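Local coordinates for protein beta-L-arabinobiosidase (Bacteroides thetaiotaomicron, PDB 5MQR) that is a glycoside hydrolase, named a beta-L-arabinobiosidase, that probably cleaves arabinose-containing sugars of plant pectin, at residues I887-W892 with K908-E913; F916-G921 with A925-P930; P930-R935 with L998-G1003. One frame throughout, in Å; residues are numbered along the deposited sequence.

Contact 1 of 3, residues I887-W892 with K908-E913; sequences IGYIPW and KEIMDE
The hydroxyl oxygen OH of Tyr889 meets CB of Glu909 at 3.4 Å and is hydrogen-bonded to the backbone O of Ala906, just before 908-913. Both segments belong to the MGH1-like glycoside hydrolase domain, a largely helical fold of the six-hairpin glycosidase type, and each carries a 3-10 turn here. The tyrosine spans the gap between these turns. Its CG lies anti to its own carbonyl carbon (chi1 -68°), and the ring reaches out toward Glu909 and Ile910. The Glu909 chain crosses it at about a right angle and bends at chi2 (-54°). That bend carries the carboxylate away from the phenol, and OE1 forms a salt bridge with Arg928. Glu909 thus touches the phenol oxygen through its CB, not its carboxylate.

The side chain of Ile910 slides past Tyr889 in the opposite direction. Its CG1 packs beside the hydroxyl, 3.7 Å from Tyr889 OH, while CD1 meets the ring. Trp907 stacks on the tyrosine ring and Phe871 meets it edge-to-face, so the ring sits in an aromatic cluster. Helix 948-964 touches both Tyr889 and Ile910. The closest apolar approach between the segments is Tyr889 CE2 to Ile910 CD1, at 3.6 Å.

Contact 2 of 3, residues F916-G921 with A925-P930; sequences FSAPYG and AERRHP
Arg927 starts with CG anti to its carbonyl carbon, runs extended through chi2, and then bends at chi3 (75°), which brings NH1 back to the backbone O of Ser917. The result is a hydrogen bond of 2.9 Å between Arg927 NH1 and Ser917 O, with an N-H...O angle of 144°. The donor lies in the carbonyl plane, on a lone pair. The oxygen is tilted 20° from the guanidinium plane. The methylene CD of Arg927 also passes 3.6 Å from Ser917 O. One face of the guanidinium is met by CB of Ala918, offset toward the rim, and Pro919 CD comes within 4.1 Å of Arg927 NH1.

Strands 917-918 and 921-922 form a tight beta hairpin, joined by a type I turn from Ala918 to Gly921. Segment 925-930 has a type I turn of its own, from Glu926 to His929. At the buried end, the ring of Phe916 approaches the backbone obliquely, with CE1 3.8 Å from C of Ala925.

Within 925-930, Arg928 NH1 forms a 2.7 Å salt bridge with Glu926 OE1. Arg884 also bonds to that oxygen.

Across the contact, the charge of Arg927 is met by a neutral carbonyl. The hairpin is thus tied to the loop through a main-chain oxygen.

Contact 3 of 3, residues P930-R935 with L998-G1003; sequences PEFRTR and LDEVTG
Arg933 NH1 is held by two carboxylates at once, bonding to Glu1000 OE1 at 2.8 Å and to Asp999 OD2 at 2.9 Å. This salt-bridge network joins two irregular loops of the glycoside hydrolase domain, one before helix 948-964 and one before helix 1022-1029. The bond to Asp999 is nearly straight (170°). It arrives from above the carboxylate plane, while its oxygen lies close to the guanidinium plane. The bond to Glu1000 is more bent (139°) and uses the syn side of the carboxylate. Both carboxylates stand almost upright to the guanidinium. Arg933 bends at chi3, and Glu1000 bends at chi2 to meet it from the opposite direction. With an alanine here, Asp999 and Glu1000 would probably lose their shared counter-charge, and their two like charges would be left facing each other.

The aromatic contact involves the other oxygen of Glu1000. OE2 lies 3.3 Å from Phe932 CE1, near the ring plane at its edge, where the rim is electropositive. The ring and carboxylate planes are 84° apart. Arg933 CG rests over one ring face, offset toward the rim.

Hydrogen bonds within each loop shape the partners. In 930-935, Thr934 OG1 donates to Glu931 O at 2.8 Å. Arg935 NH1 bonds to the same oxygen, and Arg935 NH2 pairs with Glu931 OE1. Arg935 also has a salt bridge to Asp943, and the backbone of Arg933 bonds to that residue. In 998-1003, the two oxygens of Asp999 have different tasks. OD2 takes Arg933. OD1 accepts from Val1001 N, which makes an Asx turn, and from Thr1002 N, which extends it to an Asx motif; both nitrogens lie 2.9 Å from Asp999 OD1.

Overall arrangement
The three contacts follow one another along the chain and in space, all within the glycoside hydrolase domain. Contact 1 is buried and mainly apolar. Contacts 2 and 3 are only partly buried and rely on arginine, with a backbone carbonyl as partner in contact 2 and two carboxylates in contact 3. A salt bridge and a probable backbone bond from Phe916 N to Glu909 O run between contacts 1 and 2, whose centres are about 10 Å apart. Contacts 2 and 3 both use the loop between strand 921-922 and helix 948-964, share Pro930 and are linked by a probable Tyr920 N to Glu1000 O bond. Contacts 1 and 3 do not touch; their nearest atoms are about 8 Å apart.

Contact 1 of 3, residues I887-W892 with K908-E913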
loop_
_atom_site.group_PDB
_atom_site.type_symbol
_atom_site.label_atom_id
_atom_site.label_comp_id
_atom_site.label_asym_id
_atom_site.label_seq_id
_atom_site.Cartn_x
_atom_site.Cartn_y
_atom_site.Cartn_z
ATOM N N ILE A 887 -38.027 -8.187 -15.384
ATOM C CA ILE A 887 -37.676 -9.500 -15.914
ATOM C C ILE A 887 -37.150 -9.424 -17.343
ATOM O O ILE A 887 -36.435 -10.303 -17.759
ATOM C CB ILE A 887 -38.803 -10.560 -15.819
ATOM C CG1 ILE A 887 -40.053 -10.156 -16.611
ATOM C CG2 ILE A 887 -39.125 -10.843 -14.361
ATOM C CD1 ILE A 887 -41.040 -11.305 -16.828
ATOM N N GLY A 888 -37.488 -8.370 -18.077
ATOM C CA GLY A 888 -36.954 -8.157 -19.426
ATOM C C GLY A 888 -35.453 -7.899 -19.519
ATOM O O GLY A 888 -34.894 -7.920 -20.628
ATOM N N TYR A 889 -34.807 -7.612 -18.382
ATOM C CA TYR A 889 -33.365 -7.480 -18.340
ATOM C C TYR A 889 -32.642 -8.790 -18.051
ATOM O O TYR A 889 -31.453 -8.863 -18.286
ATOM C CB TYR A 889 -32.934 -6.403 -17.345
ATOM C CG TYR A 889 -33.322 -4.991 -17.760
ATOM C CD1 TYR A 889 -32.905 -4.442 -18.982
ATOM C CD2 TYR A 889 -34.096 -4.195 -16.918
ATOM C CE1 TYR A 889 -33.283 -3.149 -19.343
ATOM C CE2 TYR A 889 -34.469 -2.911 -17.270
ATOM C CZ TYR A 889 -34.078 -2.393 -18.474
ATOM O OH TYR A 889 -34.477 -1.112 -18.766
ATOM N N ILE A 890 -33.360 -9.836 -17.638
ATOM C CA ILE A 890 -32.751 -11.127 -17.270
ATOM C C ILE A 890 -31.971 -11.786 -18.418
ATOM O O ILE A 890 -30.953 -12.387 -18.162
ATOM C CB ILE A 890 -33.780 -12.091 -16.651
ATOM C CG1 ILE A 890 -34.295 -11.521 -15.320
ATOM C CG2 ILE A 890 -33.184 -13.456 -16.322
ATOM C CD1 ILE A 890 -35.460 -12.310 -14.738
ATOM N N PRO A 891 -32.384 -11.620 -19.690
ATOM C CA PRO A 891 -31.502 -12.162 -20.727
ATOM C C PRO A 891 -30.015 -11.765 -20.581
ATOM O O PRO A 891 -29.137 -12.615 -20.806
ATOM C CB PRO A 891 -32.098 -11.604 -22.016
ATOM C CG PRO A 891 -33.556 -11.465 -21.696
ATOM C CD PRO A 891 -33.545 -10.946 -20.280
ATOM N N TRP A 892 -29.742 -10.513 -20.200
ATOM C CA TRP A 892 -28.363 -10.048 -19.986
ATOM C C TRP A 892 -27.673 -10.590 -18.720
ATOM O O TRP A 892 -26.455 -10.575 -18.635
ATOM C CB TRP A 892 -28.287 -8.524 -19.964
ATOM C CG TRP A 892 -28.444 -7.957 -21.300
ATOM C CD1 TRP A 892 -27.490 -7.865 -22.264
ATOM C CD2 TRP A 892 -29.633 -7.419 -21.858
ATOM N NE1 TRP A 892 -28.000 -7.285 -23.373
ATOM C CE2 TRP A 892 -29.314 -6.985 -23.157
ATOM C CE3 TRP A 892 -30.928 -7.218 -21.371
ATOM C CZ2 TRP A 892 -30.245 -6.388 -23.999
ATOM C CZ3 TRP A 892 -31.875 -6.628 -22.215
ATOM C CH2 TRP A 892 -31.523 -6.225 -23.517
ATOM N N LYS A 908 -32.310 2.044 -21.883
ATOM C CA LYS A 908 -32.663 3.445 -21.661
ATOM C C LYS A 908 -33.699 3.599 -20.554
ATOM O O LYS A 908 -33.738 4.635 -19.898
ATOM C CB LYS A 908 -33.164 4.117 -22.943
ATOM C CG LYS A 908 -32.066 4.312 -23.963
ATOM C CD LYS A 908 -32.509 5.132 -25.167
ATOM C CE LYS A 908 -31.302 5.404 -26.062
ATOM N NZ LYS A 908 -31.606 6.368 -27.164
ATOM N N GLU A 909 -34.503 2.562 -20.326
ATOM C CA GLU A 909 -35.556 2.622 -19.315
ATOM C C GLU A 909 -35.027 2.662 -17.881
ATOM O O GLU A 909 -35.752 3.004 -16.966
ATOM C CB GLU A 909 -36.544 1.472 -19.495
ATOM C CG GLU A 909 -37.201 1.458 -20.862
ATOM C CD GLU A 909 -37.867 2.791 -21.190
ATOM O OE1 GLU A 909 -38.824 3.143 -20.468
ATOM O OE2 GLU A 909 -37.418 3.485 -22.145
ATOM N N ILE A 910 -33.757 2.348 -17.704
ATOM C CA ILE A 910 -33.094 2.498 -16.422
ATOM C C ILE A 910 -33.053 3.975 -15.982
ATOM O O ILE A 910 -33.144 4.265 -14.780
ATOM C CB ILE A 910 -31.679 1.876 -16.469
ATOM C CG1 ILE A 910 -31.756 0.366 -16.687
ATOM C CG2 ILE A 910 -30.889 2.142 -15.202
ATOM C CD1 ILE A 910 -32.512 -0.433 -15.643
HETATM N N MSE A 911 -32.959 4.896 -16.943
HETATM C CA MSE A 911 -32.779 6.318 -16.624
HETATM C C MSE A 911 -34.033 7.112 -16.820
HETATM O O MSE A 911 -33.991 8.324 -16.738
HETATM C CB MSE A 911 -31.689 6.883 -17.529
HETATM C CG MSE A 911 -30.454 5.976 -17.547
HETATM SE SE MSE A 911 -29.207 6.633 -18.913
HETATM C CE MSE A 911 -30.091 5.829 -20.471
ATOM N N ASP A 912 -35.159 6.453 -17.055
ATOM C CA ASP A 912 -36.413 7.131 -17.329
ATOM C C ASP A 912 -37.342 6.927 -16.160
ATOM O O ASP A 912 -37.632 5.806 -15.785
ATOM C CB ASP A 912 -37.038 6.572 -18.603
ATOM C CG ASP A 912 -38.210 7.437 -19.144
ATOM O OD1 ASP A 912 -38.812 8.265 -18.415
ATOM O OD2 ASP A 912 -38.549 7.257 -20.339
ATOM N N GLU A 913 -37.840 8.028 -15.615
ATOM C CA GLU A 913 -38.842 8.009 -14.535
ATOM C C GLU A 913 -40.152 7.345 -14.922
ATOM O O GLU A 913 -40.916 6.964 -14.051
ATOM C CB GLU A 913 -39.171 9.440 -14.101
ATOM C CG GLU A 913 -38.047 10.104 -13.322
ATOM C CD GLU A 913 -38.388 11.522 -12.885
ATOM O OE1 GLU A 913 -39.351 12.121 -13.447
ATOM O OE2 GLU A 913 -37.663 12.021 -11.984
#

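Contact 2 of 3, residues F916-G921 with A925-P930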
loop_
_atom_site.group_PDB
_atom_site.type_symbol
_atom_site.label_atom_id
_atom_site.label_comp_id
_atom_site.label_asym_id
_atom_site.label_seq_id
_atom_site.Cartn_x
_atom_site.Cartn_y
_atom_site.Cartn_z
ATOM N N PHE A 916 -38.042 2.534 -15.298
ATOM C CA PHE A 916 -37.689 1.874 -14.054
ATOM C C PHE A 916 -37.087 2.792 -12.992
ATOM O O PHE A 916 -36.953 2.378 -11.840
ATOM C CB PHE A 916 -36.763 0.686 -14.339
ATOM C CG PHE A 916 -37.374 -0.320 -15.259
ATOM C CD1 PHE A 916 -38.347 -1.203 -14.793
ATOM C CD2 PHE A 916 -37.028 -0.359 -16.601
ATOM C CE1 PHE A 916 -38.956 -2.117 -15.646
ATOM C CE2 PHE A 916 -37.623 -1.281 -17.465
ATOM C CZ PHE A 916 -38.590 -2.156 -16.990
ATOM N N SER A 917 -36.732 4.023 -13.358
ATOM C CA SER A 917 -36.045 4.909 -12.425
ATOM C C SER A 917 -37.022 5.457 -11.405
ATOM O O SER A 917 -37.966 6.165 -11.769
ATOM C CB SER A 917 -35.387 6.068 -13.145
ATOM O OG SER A 917 -34.593 6.768 -12.229
ATOM N N ALA A 918 -36.811 5.121 -10.135
ATOM C CA ALA A 918 -37.662 5.634 -9.039
ATOM C C ALA A 918 -36.819 6.244 -7.929
ATOM O O ALA A 918 -35.595 6.018 -7.899
ATOM C CB ALA A 918 -38.540 4.520 -8.482
ATOM N N PRO A 919 -37.462 7.000 -7.004
ATOM C CA PRO A 919 -36.674 7.601 -5.943
ATOM C C PRO A 919 -35.852 6.631 -5.078
ATOM O O PRO A 919 -34.746 7.003 -4.682
ATOM C CB PRO A 919 -37.718 8.372 -5.117
ATOM C CG PRO A 919 -38.728 8.777 -6.127
ATOM C CD PRO A 919 -38.823 7.566 -7.027
ATOM N N TYR A 920 -36.337 5.415 -4.841
ATOM C CA TYR A 920 -35.556 4.428 -4.051
ATOM C C TYR A 920 -34.861 3.298 -4.837
ATOM O O TYR A 920 -34.339 2.360 -4.234
ATOM C CB TYR A 920 -36.384 3.927 -2.851
ATOM C CG TYR A 920 -36.463 5.015 -1.808
ATOM C CD1 TYR A 920 -37.395 6.039 -1.906
ATOM C CD2 TYR A 920 -35.558 5.061 -0.779
ATOM C CE1 TYR A 920 -37.434 7.065 -0.985
ATOM C CE2 TYR A 920 -35.579 6.079 0.148
ATOM C CZ TYR A 920 -36.510 7.082 0.050
ATOM O OH TYR A 920 -36.519 8.080 1.002
ATOM N N GLY A 921 -34.777 3.438 -6.160
ATOM C CA GLY A 921 -34.084 2.486 -7.042
ATOM C C GLY A 921 -34.927 2.031 -8.229
ATOM O O GLY A 921 -35.597 2.835 -8.873
ATOM N N ALA A 925 -41.706 -3.050 -12.616
ATOM C CA ALA A 925 -42.516 -2.827 -13.802
ATOM C C ALA A 925 -42.428 -1.364 -14.164
ATOM O O ALA A 925 -42.222 -0.500 -13.298
ATOM C CB ALA A 925 -43.968 -3.216 -13.544
ATOM N N GLU A 926 -42.558 -1.075 -15.444
ATOM C CA GLU A 926 -42.412 0.299 -15.897
ATOM C C GLU A 926 -43.471 1.193 -15.242
ATOM O O GLU A 926 -44.650 0.861 -15.214
ATOM C CB GLU A 926 -42.469 0.378 -17.427
ATOM C CG GLU A 926 -43.772 -0.127 -18.038
ATOM C CD GLU A 926 -43.771 -0.128 -19.536
ATOM O OE1 GLU A 926 -43.009 0.647 -20.157
ATOM O OE2 GLU A 926 -44.563 -0.916 -20.089
ATOM N N ARG A 927 -43.041 2.339 -14.733
ATOM C CA ARG A 927 -43.929 3.229 -13.975
ATOM C C ARG A 927 -45.084 3.826 -14.806
ATOM O O ARG A 927 -46.144 4.141 -14.251
ATOM C CB ARG A 927 -43.106 4.313 -13.300
ATOM C CG ARG A 927 -42.175 3.724 -12.250
ATOM C CD ARG A 927 -41.260 4.768 -11.655
ATOM N NE ARG A 927 -41.969 5.639 -10.726
ATOM C CZ ARG A 927 -41.561 6.850 -10.335
ATOM N NH1 ARG A 927 -40.425 7.394 -10.785
ATOM N NH2 ARG A 927 -42.307 7.537 -9.482
ATOM N N ARG A 928 -44.880 3.955 -16.124
ATOM C CA ARG A 928 -45.925 4.414 -17.065
ATOM C C ARG A 928 -47.105 3.472 -17.269
ATOM O O ARG A 928 -48.125 3.881 -17.823
ATOM C CB ARG A 928 -45.322 4.693 -18.455
ATOM C CG ARG A 928 -44.794 3.464 -19.207
ATOM C CD ARG A 928 -44.407 3.835 -20.630
ATOM N NE ARG A 928 -43.234 4.703 -20.658
ATOM C CZ ARG A 928 -41.970 4.292 -20.526
ATOM N NH1 ARG A 928 -41.666 3.003 -20.360
ATOM N NH2 ARG A 928 -40.988 5.180 -20.574
ATOM N N HIS A 929 -46.966 2.206 -16.893
ATOM C CA HIS A 929 -47.989 1.251 -17.230
ATOM C C HIS A 929 -49.251 1.470 -16.375
ATOM O O HIS A 929 -49.152 1.614 -15.149
ATOM C CB HIS A 929 -47.488 -0.183 -17.119
ATOM C CG HIS A 929 -48.344 -1.150 -17.860
ATOM N ND1 HIS A 929 -49.424 -1.761 -17.278
ATOM C CD2 HIS A 929 -48.314 -1.572 -19.143
ATOM C CE1 HIS A 929 -50.028 -2.529 -18.165
ATOM N NE2 HIS A 929 -49.370 -2.437 -19.306
ATOM N N PRO A 930 -50.438 1.515 -17.024
ATOM C CA PRO A 930 -51.661 1.804 -16.260
ATOM C C PRO A 930 -51.985 0.802 -15.150
ATOM O O PRO A 930 -52.677 1.154 -14.210
ATOM C CB PRO A 930 -52.778 1.795 -17.335
ATOM C CG PRO A 930 -52.083 1.932 -18.658
ATOM C CD PRO A 930 -50.700 1.377 -18.475
#

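Contact 3 of 3, residues P930-R935 with L998-G1003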
loop_
_atom_site.group_PDB
_atom_site.type_symbol
_atom_site.label_atom_id
_atom_site.label_comp_id
_atom_site.label_asym_id
_atom_site.label_seq_id
_atom_site.Cartn_x
_atom_site.Cartn_y
_atom_site.Cartn_z
ATOM N N PRO A 930 -50.438 1.515 -17.024
ATOM C CA PRO A 930 -51.661 1.804 -16.260
ATOM C C PRO A 930 -51.985 0.802 -15.150
ATOM O O PRO A 930 -52.677 1.154 -14.210
ATOM C CB PRO A 930 -52.778 1.795 -17.335
ATOM C CG PRO A 930 -52.083 1.932 -18.658
ATOM C CD PRO A 930 -50.700 1.377 -18.475
ATOM N N GLU A 931 -51.542 -0.440 -15.283
ATOM C CA GLU A 931 -51.677 -1.422 -14.205
ATOM C C GLU A 931 -50.565 -1.408 -13.135
ATOM O O GLU A 931 -50.543 -2.293 -12.254
ATOM C CB GLU A 931 -51.837 -2.831 -14.780
ATOM C CG GLU A 931 -52.980 -2.986 -15.781
ATOM C CD GLU A 931 -53.020 -4.382 -16.398
ATOM O OE1 GLU A 931 -52.798 -5.365 -15.648
ATOM O OE2 GLU A 931 -53.279 -4.504 -17.632
ATOM N N PHE A 932 -49.668 -0.418 -13.183
ATOM C CA PHE A 932 -48.586 -0.276 -12.192
ATOM C C PHE A 932 -49.171 -0.162 -10.791
ATOM O O PHE A 932 -49.935 0.745 -10.520
ATOM C CB PHE A 932 -47.713 0.959 -12.503
ATOM C CG PHE A 932 -46.534 1.132 -11.574
ATOM C CD1 PHE A 932 -46.661 1.863 -10.393
ATOM C CD2 PHE A 932 -45.290 0.562 -11.874
ATOM C CE1 PHE A 932 -45.575 2.023 -9.538
ATOM C CE2 PHE A 932 -44.206 0.735 -11.020
ATOM C CZ PHE A 932 -44.347 1.456 -9.852
ATOM N N ARG A 933 -48.794 -1.100 -9.920
ATOM C CA ARG A 933 -49.205 -1.153 -8.507
ATOM C C ARG A 933 -50.699 -0.932 -8.274
ATOM O O ARG A 933 -51.117 -0.100 -7.476
ATOM C CB ARG A 933 -48.331 -0.236 -7.647
ATOM C CG ARG A 933 -46.868 -0.699 -7.598
ATOM C CD ARG A 933 -46.046 0.014 -6.526
ATOM N NE ARG A 933 -46.525 -0.334 -5.185
ATOM C CZ ARG A 933 -46.401 0.419 -4.092
ATOM N NH1 ARG A 933 -45.762 1.594 -4.116
ATOM N NH2 ARG A 933 -46.913 -0.025 -2.950
ATOM N N THR A 934 -51.488 -1.734 -8.982
ATOM C CA THR A 934 -52.943 -1.724 -8.866
ATOM C C THR A 934 -53.500 -2.968 -8.175
ATOM O O THR A 934 -54.717 -3.130 -8.139
ATOM C CB THR A 934 -53.607 -1.610 -10.261
ATOM O OG1 THR A 934 -53.079 -2.628 -11.128
ATOM C CG2 THR A 934 -53.372 -0.212 -10.875
ATOM N N ARG A 935 -52.651 -3.833 -7.614
ATOM C CA ARG A 935 -53.128 -5.086 -7.002
ATOM C C ARG A 935 -53.055 -5.113 -5.469
ATOM O O ARG A 935 -53.007 -6.183 -4.872
ATOM C CB ARG A 935 -52.370 -6.261 -7.587
ATOM C CG ARG A 935 -52.708 -6.516 -9.041
ATOM C CD ARG A 935 -51.592 -7.294 -9.726
ATOM N NE ARG A 935 -51.820 -7.393 -11.156
ATOM C CZ ARG A 935 -51.653 -6.400 -12.027
ATOM N NH1 ARG A 935 -51.236 -5.184 -11.628
ATOM N NH2 ARG A 935 -51.913 -6.625 -13.315
ATOM N N LEU A 998 -40.149 -2.959 -1.062
ATOM C CA LEU A 998 -40.402 -1.600 -0.571
ATOM C C LEU A 998 -41.053 -0.687 -1.604
ATOM O O LEU A 998 -40.997 -0.927 -2.816
ATOM C CB LEU A 998 -39.080 -0.967 -0.097
ATOM C CG LEU A 998 -38.038 -0.804 -1.206
ATOM C CD1 LEU A 998 -37.494 0.610 -1.236
ATOM C CD2 LEU A 998 -36.893 -1.806 -1.130
ATOM N N ASP A 999 -41.633 0.382 -1.092
ATOM C CA ASP A 999 -42.287 1.396 -1.891
ATOM C C ASP A 999 -41.244 2.200 -2.681
ATOM O O ASP A 999 -40.272 2.690 -2.113
ATOM C CB ASP A 999 -43.106 2.307 -0.976
ATOM C CG ASP A 999 -43.962 3.277 -1.744
ATOM O OD1 ASP A 999 -43.411 4.157 -2.443
ATOM O OD2 ASP A 999 -45.191 3.149 -1.676
ATOM N N GLU A 1000 -41.450 2.298 -3.994
ATOM C CA GLU A 1000 -40.472 2.894 -4.905
ATOM C C GLU A 1000 -40.307 4.412 -4.745
ATOM O O GLU A 1000 -39.225 4.956 -5.033
ATOM C CB GLU A 1000 -40.796 2.540 -6.376
ATOM C CG GLU A 1000 -41.922 3.342 -7.056
ATOM C CD GLU A 1000 -43.354 3.007 -6.603
ATOM O OE1 GLU A 1000 -43.575 1.991 -5.886
ATOM O OE2 GLU A 1000 -44.287 3.765 -6.997
ATOM N N VAL A 1001 -41.384 5.078 -4.315
ATOM C CA VAL A 1001 -41.396 6.537 -4.073
ATOM C C VAL A 1001 -40.990 6.900 -2.633
ATOM O O VAL A 1001 -40.260 7.879 -2.436
ATOM C CB VAL A 1001 -42.785 7.152 -4.372
ATOM C CG1 VAL A 1001 -42.858 8.652 -4.022
ATOM C CG2 VAL A 1001 -43.162 6.936 -5.832
ATOM N N THR A 1002 -41.493 6.144 -1.648
ATOM C CA THR A 1002 -41.356 6.530 -0.234
ATOM C C THR A 1002 -40.278 5.812 0.484
ATOM O O THR A 1002 -39.894 6.255 1.524
ATOM C CB THR A 1002 -42.630 6.331 0.608
ATOM O OG1 THR A 1002 -42.925 4.940 0.752
ATOM C CG2 THR A 1002 -43.787 7.029 -0.038
ATOM N N GLY A 1003 -39.816 4.693 -0.043
ATOM C CA GLY A 1003 -38.794 3.892 0.618
ATOM C C GLY A 1003 -39.326 2.982 1.722
ATOM O O GLY A 1003 -38.558 2.233 2.323
#